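Local coordinates for protein UDP-glucose:anthocyanidin 3-O-glucosyltransferase (Clitoria ternatea, PDB 4REL) that is a plant glycosyltransferase of the GT-B fold, with two Rossmann-like domains that face each other across a ligand-binding cleft, at residues Pro136-Ser141 and Phe365-Ile370. Residues are numbered along the deposited sequence; the frame is centred on the assembly and turned at random.
Sequences PNVSCS and FGDQGI. With KMP (3,5,7-trihydroxy-2-(4-hydroxyphenyl)-4H-chromen-4-one), chain B.
The carboxylate of Asp367 lies between Val138 on one face and the ligand KMP on the other. Val138 CG2 stands over the first face, 3.5 Å from Asp367 CG, while KMP O30 comes down on the opposite face, 3.0 Å from the same carbon. Round the rim, Val138 N donates a hydrogen bond to Asp367 OD2 (3.0 Å), arriving on the syn side but 34° out of the carboxylate plane. Asn137 CB and Ser141 OG also crowd that oxygen. Asp367 CB already points toward the 136-141 loop, and chi1 of 64° sets CG between the backbone N and the carbonyl carbon.

The Phe365 ring turns its edge to KMP, with CE2 3.2 Å from KMP C19 and KMP C11 in the ring plane. From the 136-141 loop, Asn137 ND2 comes to 2.9 Å from KMP O13.

Behind the pocket the contact turns apolar: Ile370 CG2 packs against both Val138 CG1 (4.2 Å) and Cys140 CB. The loop is held in shape by Val138 O, which accepts from Ser141 N, Ser141 OG and Trp135 NE1.

Residues 136-141 follow strand 131-135 of the seven-stranded sheet; residues 365-368 make a type II' turn leading into helix 368-378, after strand 359-361 of the six-stranded sheet. Their meeting, with KMP between them, is a worked example of the GT-B fold, in which two facing Rossmann-like domains enclose a cleft.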
loop_
_atom_site.group_PDB
_atom_site.type_symbol
_atom_site.label_atom_id
_atom_site.label_comp_id
_atom_site.label_asym_id
_atom_site.label_seq_id
_atom_site.Cartn_x
_atom_site.Cartn_y
_atom_site.Cartn_z
ATOM N N PRO A 136 3.731 -4.302 3.108
ATOM C CA PRO A 136 2.451 -3.633 2.865
ATOM C C PRO A 136 2.328 -3.113 1.429
ATOM O O PRO A 136 1.473 -2.282 1.143
ATOM C CB PRO A 136 2.503 -2.464 3.850
ATOM C CG PRO A 136 3.957 -2.064 3.817
ATOM C CD PRO A 136 4.707 -3.401 3.744
ATOM N N ASN A 137 3.184 -3.591 0.538
ATOM C CA ASN A 137 3.156 -3.142 -0.848
ATOM C C ASN A 137 2.364 -4.107 -1.697
ATOM O O ASN A 137 1.676 -4.979 -1.166
ATOM C CB ASN A 137 4.589 -3.012 -1.338
ATOM C CG ASN A 137 5.490 -2.486 -0.247
ATOM O OD1 ASN A 137 6.390 -3.184 0.244
ATOM N ND2 ASN A 137 5.197 -1.270 0.199
ATOM N N VAL A 138 2.426 -3.945 -3.011
ATOM C CA VAL A 138 1.748 -4.881 -3.886
ATOM C C VAL A 138 2.365 -6.254 -3.661
ATOM O O VAL A 138 3.578 -6.429 -3.776
ATOM C CB VAL A 138 1.838 -4.433 -5.359
ATOM C CG1 VAL A 138 1.085 -5.407 -6.262
ATOM C CG2 VAL A 138 1.248 -3.040 -5.487
ATOM N N SER A 139 1.529 -7.217 -3.289
ATOM C CA SER A 139 2.007 -8.554 -2.945
ATOM C C SER A 139 2.904 -9.135 -4.040
ATOM O O SER A 139 4.014 -9.590 -3.770
ATOM C CB SER A 139 0.816 -9.487 -2.695
ATOM O OG SER A 139 -0.036 -9.519 -3.833
ATOM N N CYS A 140 2.434 -9.072 -5.282
ATOM C CA CYS A 140 3.160 -9.653 -6.414
ATOM C C CYS A 140 4.559 -9.080 -6.658
ATOM O O CYS A 140 5.415 -9.756 -7.230
ATOM C CB CYS A 140 2.313 -9.584 -7.699
ATOM S SG CYS A 140 0.835 -10.622 -7.610
ATOM N N SER A 141 4.813 -7.856 -6.209
ATOM C CA SER A 141 6.105 -7.242 -6.496
ATOM C C SER A 141 7.243 -7.922 -5.737
ATOM O O SER A 141 8.399 -7.724 -6.066
ATOM C CB SER A 141 6.077 -5.731 -6.236
ATOM O OG SER A 141 6.017 -5.468 -4.855
ATOM N N PHE A 365 4.118 5.634 -9.944
ATOM C CA PHE A 365 5.304 5.568 -9.105
ATOM C C PHE A 365 5.472 4.175 -8.489
ATOM O O PHE A 365 4.491 3.485 -8.251
ATOM C CB PHE A 365 5.132 6.628 -8.006
ATOM C CG PHE A 365 6.215 6.639 -6.987
ATOM C CD1 PHE A 365 7.360 7.400 -7.182
ATOM C CD2 PHE A 365 6.084 5.917 -5.816
ATOM C CE1 PHE A 365 8.366 7.422 -6.232
ATOM C CE2 PHE A 365 7.086 5.926 -4.868
ATOM C CZ PHE A 365 8.229 6.682 -5.072
ATOM N N GLY A 366 6.712 3.765 -8.228
ATOM C CA GLY A 366 6.961 2.547 -7.469
ATOM C C GLY A 366 6.398 1.283 -8.086
ATOM O O GLY A 366 6.601 1.029 -9.279
ATOM N N ASP A 367 5.690 0.487 -7.284
ATOM C CA ASP A 367 5.090 -0.748 -7.787
ATOM C C ASP A 367 3.635 -0.592 -8.225
ATOM O O ASP A 367 2.921 -1.582 -8.378
ATOM C CB ASP A 367 5.235 -1.911 -6.780
ATOM C CG ASP A 367 4.483 -1.676 -5.468
ATOM O OD1 ASP A 367 3.820 -0.632 -5.304
ATOM O OD2 ASP A 367 4.536 -2.570 -4.596
ATOM N N GLN A 368 3.192 0.643 -8.422
ATOM C CA GLN A 368 1.834 0.894 -8.903
ATOM C C GLN A 368 1.608 0.254 -10.265
ATOM O O GLN A 368 0.498 -0.183 -10.581
ATOM C CB GLN A 368 1.569 2.400 -8.958
ATOM C CG GLN A 368 1.500 3.012 -7.564
ATOM C CD GLN A 368 1.572 4.524 -7.550
ATOM O OE1 GLN A 368 1.561 5.185 -8.596
ATOM N NE2 GLN A 368 1.655 5.085 -6.348
ATOM N N GLY A 369 2.664 0.194 -11.067
ATOM C CA GLY A 369 2.581 -0.426 -12.378
ATOM C C GLY A 369 2.315 -1.915 -12.307
ATOM O O GLY A 369 1.590 -2.476 -13.145
ATOM N N ILE A 370 2.883 -2.562 -11.289
ATOM C CA ILE A 370 2.632 -3.976 -11.071
ATOM C C ILE A 370 1.169 -4.176 -10.696
ATOM O O ILE A 370 0.501 -5.072 -11.219
ATOM C CB ILE A 370 3.531 -4.559 -9.953
ATOM C CG1 ILE A 370 5.016 -4.307 -10.254
ATOM C CG2 ILE A 370 3.239 -6.037 -9.774
ATOM C CD1 ILE A 370 5.511 -4.914 -11.572
HETATM C C1 KMP B . 8.838 0.072 -5.389
HETATM C C2 KMP B . 7.882 -0.016 -4.392
HETATM C C3 KMP B . 7.635 1.163 -3.534
HETATM C C4 KMP B . 8.409 2.399 -3.767
HETATM C C5 KMP B . 9.350 2.389 -4.789
HETATM C C6 KMP B . 9.555 1.253 -5.577
HETATM C C9 KMP B . 6.622 1.128 -2.454
HETATM C C10 KMP B . 6.442 2.353 -1.642
HETATM C C11 KMP B . 7.283 3.554 -1.956
HETATM C C14 KMP B . 7.164 4.834 -1.189
HETATM C C15 KMP B . 6.476 4.915 0.020
HETATM C C16 KMP B . 6.385 6.120 0.700
HETATM C C17 KMP B . 6.979 7.257 0.175
HETATM C C18 KMP B . 7.669 7.186 -1.028
HETATM C C19 KMP B . 7.762 5.977 -1.704
HETATM O O12 KMP B . 8.202 3.514 -2.987
HETATM O O13 KMP B . 5.950 0.090 -2.243
HETATM O O24 KMP B . 6.883 8.439 0.846
HETATM O O27 KMP B . 5.507 2.336 -0.651
HETATM O O29 KMP B . 10.491 1.301 -6.564
HETATM O O30 KMP B . 7.172 -1.160 -4.190
#